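Local coordinates for beta-lactamase/D-alanine Carboxypeptidase (Yersinia pestis, PDB 3RJU), which probably acts as a serine beta-lactamase or D-alanine carboxypeptidase, hydrolysing amide bonds of penicillin-like or D-alanyl-D-alanine substrates, at residues I63-T68 against L162-L167; S69-K74 against A180-D185; G79-T84 against K88-K93; N139-L144 against L167-S172. All blocks are in the same frame, centred on the assembly; numbering follows the deposited sequence.

Overall arrangement
From the N terminus, the chain enters helix 64-77, whose first turns start contact 1 and whose middle starts contact 2. Contact 3 follows in the loop after that helix and closes over a three-residue gap. It lies within the spans of both contact 1 and contact 2. Helix 137-144 then opens contact 4, helix 162-175 closes contacts 1 and 4, and helix 179-191 closes contact 2. Contacts 1 and 2 cross, as do contacts 1 and 4; contact 4 falls within the span of contact 2, and contacts 3 and 4 run in series. Leu167 belongs to both contacts 1 and 4, so helix 162-175 packs against helix 64-77 on one side and is bridged to helix 137-144 on another.

Contact 1: residues I63-T68 against L162-L167; sequences ITKLMT and LAYDLL
Lys65 and Tyr164 form the main apolar contact, with the lysine chain laid over one face of the phenol ring. Lys65 CG lies 3.7 Å from the centroid of the Tyr164 ring and 14° off its normal, a CH-pi geometry. The chain continues across that face, with Lys65 CD 3.7 Å from Tyr164 CD2, before bending at chi4 (65°). At the start of the lysine chain, Tyr164 CE1 comes within 3.3 Å of the backbone oxygen Lys65 O. Thr68 meets the same ring at its edge, in plane, with Thr68 CB 3.8 Å from Tyr164 CD1. Its methyl group is turned away from the backbone N toward Leu167, and Thr68 CG2 stands 3.8 Å from Leu167 CD2.

No hydrogen bond joins the two segments; the polar ends are held by groups around them. Lys65 NZ bonds to Ser62 OG, Tyr159 OH, Asn161 OD1 and Ser226 O, and this network fixes the end of the chain beyond the ring. Tyr164 OH bonds to Ala112 O and Ser69 OG, which pin the hydroxyl end, while Lys65 over the face and Thr68 at the edge restrict the turning of the ring. Thr68 OG1 reaches Gly225 O.

The axes of the short pieces 64-68 and 162-167 approach to 10.4 Å and cross at 37°. The arrangement is consistent with the SxxK active site of serine beta-lactamases and penicillin-binding proteins, in which Ser62 and Lys65 stand at a helix start, here close to bound citrate.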
loop_
_atom_site.group_PDB
_atom_site.type_symbol
_atom_site.label_atom_id
_atom_site.label_comp_id
_atom_site.label_asym_id
_atom_site.label_seq_id
_atom_site.Cartn_x
_atom_site.Cartn_y
_atom_site.Cartn_z
ATOM N N ILE A 63 1.910 -0.768 -0.024
ATOM C CA ILE A 63 1.173 0.172 0.826
ATOM C C ILE A 63 0.986 1.469 0.015
ATOM O O ILE A 63 0.031 2.231 0.228
ATOM C CB ILE A 63 1.918 0.455 2.176
ATOM C CG1 ILE A 63 2.124 -0.842 2.975
ATOM C CG2 ILE A 63 1.164 1.450 3.010
ATOM C CD1 ILE A 63 0.859 -1.585 3.311
ATOM N N THR A 64 1.889 1.680 -0.945
ATOM C CA THR A 64 1.810 2.799 -1.893
ATOM C C THR A 64 0.415 2.907 -2.510
ATOM O O THR A 64 -0.101 4.011 -2.686
ATOM C CB THR A 64 2.831 2.623 -3.047
ATOM O OG1 THR A 64 4.162 2.722 -2.525
ATOM C CG2 THR A 64 2.641 3.711 -4.130
ATOM N N LYS A 65 -0.201 1.769 -2.828
ATOM C CA LYS A 65 -1.519 1.781 -3.481
ATOM C C LYS A 65 -2.583 2.477 -2.638
ATOM O O LYS A 65 -3.488 3.111 -3.186
ATOM C CB LYS A 65 -1.967 0.357 -3.784
ATOM C CG LYS A 65 -1.105 -0.341 -4.827
ATOM C CD LYS A 65 -1.655 -1.710 -5.180
ATOM C CE LYS A 65 -0.907 -2.362 -6.344
ATOM N NZ LYS A 65 0.527 -2.664 -6.005
ATOM N N LEU A 66 -2.479 2.375 -1.313
ATOM C CA LEU A 66 -3.438 3.074 -0.430
ATOM C C LEU A 66 -3.324 4.584 -0.573
ATOM O O LEU A 66 -4.312 5.312 -0.468
ATOM C CB LEU A 66 -3.222 2.683 1.037
ATOM C CG LEU A 66 -3.261 1.175 1.340
ATOM C CD1 LEU A 66 -3.105 0.971 2.851
ATOM C CD2 LEU A 66 -4.565 0.575 0.816
HETATM N N MSE A 67 -2.109 5.059 -0.806
HETATM C CA MSE A 67 -1.904 6.490 -1.029
HETATM C C MSE A 67 -2.393 6.927 -2.418
HETATM O O MSE A 67 -2.926 8.020 -2.571
HETATM C CB MSE A 67 -0.433 6.860 -0.799
HETATM C CG MSE A 67 -0.017 6.611 0.651
HETATM SE SE MSE A 67 1.780 7.118 1.076
HETATM C CE MSE A 67 1.888 6.305 2.866
ATOM N N THR A 68 -2.199 6.092 -3.429
ATOM C CA THR A 68 -2.750 6.399 -4.752
ATOM C C THR A 68 -4.264 6.520 -4.662
ATOM O O THR A 68 -4.845 7.477 -5.166
ATOM C CB THR A 68 -2.383 5.321 -5.763
ATOM O OG1 THR A 68 -0.981 5.030 -5.618
ATOM C CG2 THR A 68 -2.673 5.792 -7.188
ATOM N N LEU A 162 0.552 -2.608 -12.789
ATOM C CA LEU A 162 0.348 -1.803 -13.992
ATOM C C LEU A 162 -0.872 -0.881 -13.868
ATOM O O LEU A 162 -0.782 0.318 -14.141
ATOM C CB LEU A 162 0.153 -2.715 -15.195
ATOM C CG LEU A 162 -0.232 -2.029 -16.500
ATOM C CD1 LEU A 162 0.852 -1.002 -16.891
ATOM C CD2 LEU A 162 -0.440 -3.082 -17.601
ATOM N N ALA A 163 -2.015 -1.442 -13.485
ATOM C CA ALA A 163 -3.235 -0.658 -13.383
ATOM C C ALA A 163 -3.098 0.506 -12.397
ATOM O O ALA A 163 -3.636 1.593 -12.632
ATOM C CB ALA A 163 -4.429 -1.567 -13.013
ATOM N N TYR A 164 -2.404 0.273 -11.280
ATOM C CA TYR A 164 -2.213 1.306 -10.274
ATOM C C TYR A 164 -1.264 2.425 -10.726
ATOM O O TYR A 164 -1.447 3.586 -10.348
ATOM C CB TYR A 164 -1.765 0.711 -8.929
ATOM C CG TYR A 164 -2.885 0.711 -7.920
ATOM C CD1 TYR A 164 -3.080 1.799 -7.083
ATOM C CD2 TYR A 164 -3.785 -0.359 -7.842
ATOM C CE1 TYR A 164 -4.118 1.833 -6.172
ATOM C CE2 TYR A 164 -4.838 -0.336 -6.934
ATOM C CZ TYR A 164 -4.990 0.767 -6.092
ATOM O OH TYR A 164 -6.017 0.813 -5.185
ATOM N N ASP A 165 -0.264 2.089 -11.543
ATOM C CA ASP A 165 0.584 3.143 -12.096
ATOM C C ASP A 165 -0.160 3.937 -13.181
ATOM O O ASP A 165 -0.020 5.166 -13.268
ATOM C CB ASP A 165 1.912 2.558 -12.563
ATOM C CG ASP A 165 2.729 2.053 -11.402
ATOM O OD1 ASP A 165 2.819 2.818 -10.413
ATOM O OD2 ASP A 165 3.231 0.905 -11.459
ATOM N N LEU A 166 -0.973 3.250 -13.983
ATOM C CA LEU A 166 -1.857 3.971 -14.904
ATOM C C LEU A 166 -2.798 4.913 -14.137
ATOM O O LEU A 166 -3.084 6.006 -14.598
ATOM C CB LEU A 166 -2.663 3.018 -15.792
ATOM C CG LEU A 166 -1.832 2.241 -16.828
ATOM C CD1 LEU A 166 -2.658 1.122 -17.466
ATOM C CD2 LEU A 166 -1.253 3.165 -17.908
ATOM N N LEU A 167 -3.284 4.480 -12.979
ATOM C CA LEU A 167 -4.120 5.337 -12.146
ATOM C C LEU A 167 -3.354 6.590 -11.726
ATOM O O LEU A 167 -3.875 7.712 -11.819
ATOM C CB LEU A 167 -4.618 4.582 -10.915
ATOM C CG LEU A 167 -5.471 5.370 -9.923
ATOM C CD1 LEU A 167 -6.698 6.004 -10.595
ATOM C CD2 LEU A 167 -5.888 4.462 -8.756
#

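Contact 2: residues S69-K74 against A180-D185; sequences SEIMVK and AHLLRD
Glu70 OE2 is gripped by two lysines, Lys74 one turn further along the same helix and Lys252 from outside both segments. The Lys74 NZ to Glu70 OE2 salt bridge measures 2.8 Å and meets the oxygen on its anti side, 27° out of the carboxylate plane. Lys74 NZ also bonds to Lys186 O, so the lysine links helix 64-77 to helix 179-191 just past the segment 180-185. The other oxygen, Glu70 OE1, bonds to Trp239 NE1, leaving both ends of the buried carboxylate with partners.

Across the segments themselves the contact is apolar and is carried by the two arms of Ile71. Its CG2 branch meets Leu182 at the methyl tip, with Ile71 CG2 4.0 Å from Leu182 CD1. The longer arm, whose CG1 stands beside the backbone N (chi1 -67°) and whose chi2 is extended, presses on main chain instead: Ile71 CD1 is 3.8 Å from Leu183 CA. The CB of Leu183 points away from the helix of Ile71 and stays 4.5 Å from Ile71 CD1.

Ile71 also packs on Leu171, and Leu182 on Ala175. The contact is thus a corner of the buried interface of three helices, 64-77, 162-175 and 179-191, in the helical part of the beta-lactamase fold.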
loop_
_atom_site.group_PDB
_atom_site.type_symbol
_atom_site.label_atom_id
_atom_site.label_comp_id
_atom_site.label_asym_id
_atom_site.label_seq_id
_atom_site.Cartn_x
_atom_site.Cartn_y
_atom_site.Cartn_z
ATOM N N SER A 69 -4.913 5.562 -4.008
ATOM C CA SER A 69 -6.367 5.668 -3.823
ATOM C C SER A 69 -6.768 6.863 -2.963
ATOM O O SER A 69 -7.799 7.503 -3.215
ATOM C CB SER A 69 -6.947 4.357 -3.284
ATOM O OG SER A 69 -7.058 3.432 -4.362
ATOM N N GLU A 70 -5.951 7.186 -1.957
ATOM C CA GLU A 70 -6.197 8.378 -1.146
ATOM C C GLU A 70 -6.233 9.635 -2.019
ATOM O O GLU A 70 -7.143 10.463 -1.917
ATOM C CB GLU A 70 -5.114 8.556 -0.066
ATOM C CG GLU A 70 -5.255 9.907 0.670
ATOM C CD GLU A 70 -4.371 10.079 1.880
ATOM O OE1 GLU A 70 -3.469 9.282 2.053
ATOM O OE2 GLU A 70 -4.567 11.062 2.645
ATOM N N ILE A 71 -5.229 9.779 -2.873
ATOM C CA ILE A 71 -5.170 10.905 -3.795
ATOM C C ILE A 71 -6.369 10.924 -4.739
ATOM O O ILE A 71 -6.961 11.988 -4.966
ATOM C CB ILE A 71 -3.825 10.936 -4.548
ATOM C CG1 ILE A 71 -2.706 11.251 -3.546
ATOM C CG2 ILE A 71 -3.840 11.968 -5.696
ATOM C CD1 ILE A 71 -1.312 11.067 -4.099
HETATM N N MSE A 72 -6.744 9.768 -5.280
HETATM C CA MSE A 72 -7.932 9.703 -6.127
HETATM C C MSE A 72 -9.173 10.192 -5.367
HETATM O O MSE A 72 -9.951 10.998 -5.873
HETATM C CB MSE A 72 -8.162 8.286 -6.643
HETATM C CG MSE A 72 -9.382 8.168 -7.554
HETATM SE SE MSE A 72 -9.763 6.311 -8.009
HETATM C CE MSE A 72 -10.130 5.656 -6.205
ATOM N N VAL A 73 -9.354 9.712 -4.141
ATOM C CA VAL A 73 -10.516 10.100 -3.344
ATOM C C VAL A 73 -10.497 11.608 -3.041
ATOM O O VAL A 73 -11.530 12.291 -3.130
ATOM C CB VAL A 73 -10.592 9.249 -2.057
ATOM C CG1 VAL A 73 -11.541 9.849 -1.033
ATOM C CG2 VAL A 73 -10.987 7.818 -2.410
ATOM N N LYS A 74 -9.328 12.142 -2.699
ATOM C CA LYS A 74 -9.237 13.569 -2.439
ATOM C C LYS A 74 -9.516 14.401 -3.689
ATOM O O LYS A 74 -10.281 15.381 -3.632
ATOM C CB LYS A 74 -7.896 13.924 -1.804
ATOM C CG LYS A 74 -7.815 13.410 -0.373
ATOM C CD LYS A 74 -6.476 13.647 0.240
ATOM C CE LYS A 74 -6.579 13.566 1.756
ATOM N NZ LYS A 74 -5.236 13.729 2.347
ATOM N N ALA A 180 4.475 13.250 -8.203
ATOM C CA ALA A 180 5.263 13.514 -6.998
ATOM C C ALA A 180 4.745 14.767 -6.282
ATOM O O ALA A 180 4.780 14.842 -5.058
ATOM C CB ALA A 180 6.729 13.673 -7.335
ATOM N N HIS A 181 4.274 15.756 -7.040
ATOM C CA HIS A 181 3.697 16.952 -6.429
ATOM C C HIS A 181 2.355 16.682 -5.760
ATOM O O HIS A 181 2.055 17.280 -4.731
ATOM C CB HIS A 181 3.533 18.062 -7.466
ATOM C CG HIS A 181 4.835 18.609 -7.956
ATOM N ND1 HIS A 181 4.931 19.787 -8.663
ATOM C CD2 HIS A 181 6.099 18.144 -7.822
ATOM C CE1 HIS A 181 6.197 20.018 -8.959
ATOM N NE2 HIS A 181 6.927 19.036 -8.462
ATOM N N LEU A 182 1.539 15.806 -6.352
ATOM C CA LEU A 182 0.313 15.381 -5.691
ATOM C C LEU A 182 0.585 14.671 -4.372
ATOM O O LEU A 182 -0.082 14.947 -3.370
ATOM C CB LEU A 182 -0.517 14.455 -6.582
ATOM C CG LEU A 182 -1.329 15.101 -7.685
ATOM C CD1 LEU A 182 -1.978 14.019 -8.558
ATOM C CD2 LEU A 182 -2.380 16.012 -7.070
ATOM N N LEU A 183 1.535 13.735 -4.380
ATOM C CA LEU A 183 1.892 12.983 -3.169
ATOM C C LEU A 183 2.311 13.964 -2.070
ATOM O O LEU A 183 1.886 13.849 -0.919
ATOM C CB LEU A 183 3.020 11.993 -3.478
ATOM C CG LEU A 183 3.621 11.190 -2.329
ATOM C CD1 LEU A 183 2.530 10.374 -1.640
ATOM C CD2 LEU A 183 4.729 10.292 -2.872
ATOM N N ARG A 184 3.140 14.940 -2.445
ATOM C CA ARG A 184 3.599 15.952 -1.511
ATOM C C ARG A 184 2.429 16.823 -1.039
ATOM O O ARG A 184 2.197 16.975 0.157
ATOM C CB ARG A 184 4.675 16.811 -2.185
ATOM C CG ARG A 184 5.261 17.909 -1.316
ATOM C CD ARG A 184 6.000 18.924 -2.175
ATOM N NE ARG A 184 5.077 19.598 -3.093
ATOM C CZ ARG A 184 5.443 20.305 -4.157
ATOM N NH1 ARG A 184 6.725 20.437 -4.469
ATOM N NH2 ARG A 184 4.520 20.874 -4.917
ATOM N N ASP A 185 1.666 17.371 -1.984
ATOM C CA ASP A 185 0.630 18.357 -1.641
ATOM C C ASP A 185 -0.590 17.773 -0.928
ATOM O O ASP A 185 -1.179 18.430 -0.042
ATOM C CB ASP A 185 0.175 19.135 -2.886
ATOM C CG ASP A 185 1.298 19.932 -3.520
ATOM O OD1 ASP A 185 2.352 20.110 -2.869
ATOM O OD2 ASP A 185 1.122 20.385 -4.674
#

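Contact 3: residues G79-T84 against K88-K93; sequences GIVKLT and KKYAPK
Val81 and Tyr90 have the nearest CA atoms of the two segments, 9.6 Å apart, so the link across this loop is made by the length of the tyrosine side chain and not by backbone pairing. The turn begins at Gly79, whose positive phi (79°) ends helix 64-77 in a Schellman motif.

The phenol end of Tyr90 reaches residues 79-84 obliquely. Val81 CG1 lies 3.7 Å from Tyr90 OH and 4.0 Å from Tyr90 CZ, a van der Waals contact. The backbone oxygen Ile80 O is 3.6 Å from Tyr90 OH, with no hydrogen bond between them.

The hydroxyl is bound by other groups. Lys89 NZ donates to Tyr90 OH across 3.1 Å, while Lys89 CG sits 3.9 Å above the plane of the Tyr90 ring, so the neighbouring lysine folds over one face and returns to the hydroxyl. Asp85 OD2, in the gap between the segments, bonds to both Tyr90 OH and the amide Lys82 N, joining the two segments through one carboxylate oxygen.

Val81 and Tyr90 both rest on Ala174 of helix 162-175. This is an irregular connection, held by Asp85, that runs from the Schellman end of helix 64-77 through a short 3-10 turn toward helix 108-113.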
loop_
_atom_site.group_PDB
_atom_site.type_symbol
_atom_site.label_atom_id
_atom_site.label_comp_id
_atom_site.label_asym_id
_atom_site.label_seq_id
_atom_site.Cartn_x
_atom_site.Cartn_y
_atom_site.Cartn_z
ATOM N N GLY A 79 -13.647 17.608 -6.994
ATOM C CA GLY A 79 -14.300 17.716 -8.291
ATOM C C GLY A 79 -13.362 17.632 -9.486
ATOM O O GLY A 79 -13.765 17.929 -10.612
ATOM N N ILE A 80 -12.112 17.235 -9.246
ATOM C CA ILE A 80 -11.096 17.134 -10.306
ATOM C C ILE A 80 -11.140 15.813 -11.096
ATOM O O ILE A 80 -10.834 15.772 -12.297
ATOM C CB ILE A 80 -9.686 17.380 -9.729
ATOM C CG1 ILE A 80 -9.551 18.856 -9.305
ATOM C CG2 ILE A 80 -8.613 16.976 -10.729
ATOM C CD1 ILE A 80 -8.308 19.146 -8.510
ATOM N N VAL A 81 -11.528 14.734 -10.425
ATOM C CA VAL A 81 -11.868 13.481 -11.113
ATOM C C VAL A 81 -13.155 12.952 -10.534
ATOM O O VAL A 81 -13.631 13.457 -9.518
ATOM C CB VAL A 81 -10.784 12.372 -10.966
ATOM C CG1 VAL A 81 -9.434 12.855 -11.470
ATOM C CG2 VAL A 81 -10.696 11.853 -9.517
ATOM N N LYS A 82 -13.712 11.942 -11.194
ATOM C CA LYS A 82 -14.764 11.105 -10.626
ATOM C C LYS A 82 -14.242 9.674 -10.630
ATOM O O LYS A 82 -13.534 9.273 -11.568
ATOM C CB LYS A 82 -16.032 11.173 -11.474
ATOM C CG LYS A 82 -16.698 12.529 -11.497
ATOM C CD LYS A 82 -17.899 12.463 -12.415
ATOM C CE LYS A 82 -18.721 13.737 -12.388
ATOM N NZ LYS A 82 -19.921 13.592 -13.271
ATOM N N LEU A 83 -14.586 8.902 -9.600
ATOM C CA LEU A 83 -14.202 7.492 -9.560
ATOM C C LEU A 83 -14.679 6.745 -10.797
ATOM O O LEU A 83 -14.083 5.742 -11.201
ATOM C CB LEU A 83 -14.743 6.797 -8.314
ATOM C CG LEU A 83 -13.776 6.776 -7.124
ATOM C CD1 LEU A 83 -13.317 8.168 -6.731
ATOM C CD2 LEU A 83 -14.430 6.049 -5.963
ATOM N N THR A 84 -15.765 7.224 -11.390
ATOM C CA THR A 84 -16.352 6.569 -12.556
ATOM C C THR A 84 -15.786 7.050 -13.901
ATOM O O THR A 84 -16.216 6.584 -14.961
ATOM C CB THR A 84 -17.865 6.751 -12.555
ATOM O OG1 THR A 84 -18.156 8.132 -12.339
ATOM C CG2 THR A 84 -18.499 5.927 -11.435
ATOM N N LYS A 88 -9.674 6.530 -20.276
ATOM C CA LYS A 88 -9.420 7.193 -21.552
ATOM C C LYS A 88 -9.679 8.706 -21.508
ATOM O O LYS A 88 -9.260 9.429 -22.408
ATOM C CB LYS A 88 -10.215 6.531 -22.686
ATOM C CG LYS A 88 -11.702 6.798 -22.652
ATOM C CD LYS A 88 -12.294 6.710 -24.059
ATOM C CE LYS A 88 -12.276 5.288 -24.616
ATOM N NZ LYS A 88 -13.324 4.389 -24.033
ATOM N N LYS A 89 -10.351 9.185 -20.462
ATOM C CA LYS A 89 -10.526 10.631 -20.284
ATOM C C LYS A 89 -9.198 11.337 -20.030
ATOM O O LYS A 89 -9.038 12.530 -20.354
ATOM C CB LYS A 89 -11.490 10.921 -19.134
ATOM C CG LYS A 89 -11.834 12.370 -18.929
ATOM C CD LYS A 89 -13.059 12.490 -18.027
ATOM C CE LYS A 89 -13.469 13.953 -17.835
ATOM N NZ LYS A 89 -12.407 14.698 -17.075
ATOM N N TYR A 90 -8.253 10.599 -19.445
ATOM C CA TYR A 90 -6.972 11.155 -19.018
ATOM C C TYR A 90 -5.811 10.616 -19.840
ATOM O O TYR A 90 -4.660 10.644 -19.400
ATOM C CB TYR A 90 -6.770 10.915 -17.511
ATOM C CG TYR A 90 -7.920 11.495 -16.742
ATOM C CD1 TYR A 90 -8.085 12.868 -16.663
ATOM C CD2 TYR A 90 -8.875 10.676 -16.140
ATOM C CE1 TYR A 90 -9.156 13.420 -16.000
ATOM C CE2 TYR A 90 -9.960 11.224 -15.453
ATOM C CZ TYR A 90 -10.091 12.596 -15.397
ATOM O OH TYR A 90 -11.145 13.181 -14.748
ATOM N N ALA A 91 -6.119 10.154 -21.046
ATOM C CA ALA A 91 -5.105 9.622 -21.950
ATOM C C ALA A 91 -4.412 10.767 -22.665
ATOM O O ALA A 91 -5.037 11.783 -22.948
ATOM C CB ALA A 91 -5.736 8.678 -22.967
ATOM N N PRO A 92 -3.116 10.604 -22.963
ATOM C CA PRO A 92 -2.415 11.645 -23.721
ATOM C C PRO A 92 -3.150 11.935 -25.019
ATOM O O PRO A 92 -3.911 11.097 -25.499
ATOM C CB PRO A 92 -1.059 11.011 -24.030
ATOM C CG PRO A 92 -0.886 9.928 -23.019
ATOM C CD PRO A 92 -2.260 9.446 -22.656
ATOM N N LYS A 93 -2.921 13.118 -25.576
ATOM C CA LYS A 93 -3.530 13.507 -26.837
ATOM C C LYS A 93 -3.414 12.404 -27.890
ATOM O O LYS A 93 -2.314 11.959 -28.222
ATOM C CB LYS A 93 -2.873 14.790 -27.358
ATOM C CG LYS A 93 -1.344 14.746 -27.337
ATOM C CD LYS A 93 -0.729 15.151 -28.679
ATOM C CE LYS A 93 -0.033 16.507 -28.594
ATOM N NZ LYS A 93 1.026 16.657 -29.637
#

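Contact 4: residues N139-L144 against L167-S172; sequences NRWQWL and LADALS
A salt-bridged helix pair joins helix 137-144 to helix 162-175, and the carboxylate of Asp169 is its centre, reached by Arg140 and Trp141 from consecutive positions on the other helix. Arg140 grips side-on, with NE and NH2 each taking a different oxygen. Its NE donates to Asp169 OD2 at 2.9 Å, and its NH2 to Asp169 OD1 at 2.8 Å, the latter on the syn lone pair. Both bonds are nearly straight, the NH2 one at 165°. The guanidinium and carboxylate planes are only 18° apart, a nearly coplanar fit, reached with the arginine chain bent at chi3 (-73°).

Trp141 completes the grip from a different direction. Its indole NE1 donates to Asp169 OD2 across 2.8 Å, coming from above the carboxylate plane, so OD2 accepts two bonds and OD1 one. Asp169 CB also passes 3.6 Å from Trp141 NE1, alongside the edge of the indole. Leu144 CD2, from the same helix as the indole, sits 3.7 Å above the plane of the Trp141 ring, offset toward its rim. Three N-H groups around one carboxylate would be expected to stabilise its negative charge.

Arg140 NH1 is held by Ala222 O, which fixes the guanidinium from outside the pair. Around this bridge, Trp141 packs on Leu166 and, in the loop after helix 64-77, on Pro92; Arg140 lies against Leu162 and Asp165. On another side of helix 162-175, Leu167 and Leu171 pack on helix 64-77, and Leu167 and Ala170 on helix 108-113.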
loop_
_atom_site.group_PDB
_atom_site.type_symbol
_atom_site.label_atom_id
_atom_site.label_comp_id
_atom_site.label_asym_id
_atom_site.label_seq_id
_atom_site.Cartn_x
_atom_site.Cartn_y
_atom_site.Cartn_z
ATOM N N ASN A 139 6.623 4.078 -21.260
ATOM C CA ASN A 139 6.499 2.672 -21.662
ATOM C C ASN A 139 5.049 2.201 -21.532
ATOM O O ASN A 139 4.527 1.503 -22.413
ATOM C CB ASN A 139 7.340 1.735 -20.790
ATOM C CG ASN A 139 8.834 1.976 -20.889
ATOM O OD1 ASN A 139 9.554 1.714 -19.931
ATOM N ND2 ASN A 139 9.311 2.452 -22.039
ATOM N N ARG A 140 4.412 2.555 -20.415
ATOM C CA ARG A 140 3.045 2.103 -20.148
ATOM C C ARG A 140 2.076 2.538 -21.233
ATOM O O ARG A 140 1.260 1.744 -21.718
ATOM C CB ARG A 140 2.530 2.634 -18.802
ATOM C CG ARG A 140 3.144 1.973 -17.611
ATOM C CD ARG A 140 2.389 2.358 -16.361
ATOM N NE ARG A 140 2.584 3.723 -15.871
ATOM C CZ ARG A 140 3.629 4.123 -15.143
ATOM N NH1 ARG A 140 4.635 3.289 -14.894
ATOM N NH2 ARG A 140 3.686 5.364 -14.675
ATOM N N TRP A 141 2.147 3.811 -21.596
ATOM C CA TRP A 141 1.199 4.351 -22.557
ATOM C C TRP A 141 1.490 3.895 -23.983
ATOM O O TRP A 141 0.565 3.721 -24.769
ATOM C CB TRP A 141 1.062 5.870 -22.405
ATOM C CG TRP A 141 0.347 6.150 -21.139
ATOM C CD1 TRP A 141 0.899 6.265 -19.887
ATOM C CD2 TRP A 141 -1.075 6.273 -20.963
ATOM N NE1 TRP A 141 -0.090 6.470 -18.954
ATOM C CE2 TRP A 141 -1.307 6.473 -19.584
ATOM C CE3 TRP A 141 -2.170 6.223 -21.835
ATOM C CZ2 TRP A 141 -2.591 6.658 -19.058
ATOM C CZ3 TRP A 141 -3.447 6.403 -21.312
ATOM C CH2 TRP A 141 -3.647 6.600 -19.935
ATOM N N GLN A 142 2.763 3.651 -24.291
ATOM C CA GLN A 142 3.134 3.068 -25.572
ATOM C C GLN A 142 2.565 1.643 -25.694
ATOM O O GLN A 142 2.046 1.265 -26.742
ATOM C CB GLN A 142 4.656 3.090 -25.750
ATOM C CG GLN A 142 5.141 2.614 -27.104
ATOM C CD GLN A 142 4.571 3.431 -28.259
ATOM O OE1 GLN A 142 4.409 4.656 -28.161
ATOM N NE2 GLN A 142 4.251 2.749 -29.362
ATOM N N TRP A 143 2.633 0.872 -24.612
ATOM C CA TRP A 143 2.057 -0.470 -24.590
ATOM C C TRP A 143 0.533 -0.427 -24.626
ATOM O O TRP A 143 -0.095 -1.184 -25.351
ATOM C CB TRP A 143 2.507 -1.239 -23.337
ATOM C CG TRP A 143 1.836 -2.577 -23.197
ATOM C CD1 TRP A 143 2.245 -3.765 -23.755
ATOM C CD2 TRP A 143 0.631 -2.872 -22.467
ATOM N NE1 TRP A 143 1.367 -4.779 -23.413
ATOM C CE2 TRP A 143 0.373 -4.257 -22.623
ATOM C CE3 TRP A 143 -0.250 -2.103 -21.693
ATOM C CZ2 TRP A 143 -0.732 -4.884 -22.048
ATOM C CZ3 TRP A 143 -1.357 -2.734 -21.116
ATOM C CH2 TRP A 143 -1.578 -4.113 -21.291
ATOM N N LEU A 144 -0.063 0.456 -23.836
ATOM C CA LEU A 144 -1.513 0.446 -23.661
ATOM C C LEU A 144 -2.223 0.715 -24.995
ATOM O O LEU A 144 -3.258 0.114 -25.314
ATOM C CB LEU A 144 -1.915 1.472 -22.589
ATOM C CG LEU A 144 -3.379 1.498 -22.162
ATOM C CD1 LEU A 144 -3.806 0.167 -21.544
ATOM C CD2 LEU A 144 -3.609 2.649 -21.203
ATOM N N LEU A 167 -3.284 4.480 -12.979
ATOM C CA LEU A 167 -4.120 5.337 -12.146
ATOM C C LEU A 167 -3.354 6.590 -11.726
ATOM O O LEU A 167 -3.875 7.712 -11.819
ATOM C CB LEU A 167 -4.618 4.582 -10.915
ATOM C CG LEU A 167 -5.471 5.370 -9.923
ATOM C CD1 LEU A 167 -6.698 6.004 -10.595
ATOM C CD2 LEU A 167 -5.888 4.462 -8.756
ATOM N N ALA A 168 -2.118 6.414 -11.264
ATOM C CA ALA A 168 -1.311 7.564 -10.858
ATOM C C ALA A 168 -1.129 8.499 -12.039
ATOM O O ALA A 168 -1.240 9.710 -11.877
ATOM C CB ALA A 168 0.055 7.127 -10.323
ATOM N N ASP A 169 -0.882 7.932 -13.222
ATOM C CA ASP A 169 -0.721 8.739 -14.441
ATOM C C ASP A 169 -1.984 9.582 -14.692
ATOM O O ASP A 169 -1.910 10.775 -15.059
ATOM C CB ASP A 169 -0.490 7.860 -15.672
ATOM C CG ASP A 169 0.778 6.995 -15.580
ATOM O OD1 ASP A 169 1.694 7.286 -14.769
ATOM O OD2 ASP A 169 0.856 6.007 -16.344
ATOM N N ALA A 170 -3.140 8.948 -14.530
ATOM C CA ALA A 170 -4.408 9.613 -14.798
ATOM C C ALA A 170 -4.629 10.742 -13.801
ATOM O O ALA A 170 -5.075 11.836 -14.167
ATOM C CB ALA A 170 -5.555 8.599 -14.725
ATOM N N LEU A 171 -4.320 10.471 -12.533
ATOM C CA LEU A 171 -4.511 11.458 -11.482
ATOM C C LEU A 171 -3.619 12.680 -11.711
ATOM O O LEU A 171 -4.050 13.830 -11.533
ATOM C CB LEU A 171 -4.232 10.841 -10.118
ATOM C CG LEU A 171 -5.162 9.685 -9.738
ATOM C CD1 LEU A 171 -4.760 9.132 -8.365
ATOM C CD2 LEU A 171 -6.642 10.140 -9.726
ATOM N N SER A 172 -2.378 12.421 -12.118
ATOM C CA SER A 172 -1.440 13.487 -12.468
ATOM C C SER A 172 -1.976 14.326 -13.636
ATOM O O SER A 172 -1.912 15.576 -13.607
ATOM C CB SER A 172 -0.082 12.881 -12.828
ATOM O OG SER A 172 0.813 13.876 -13.323
#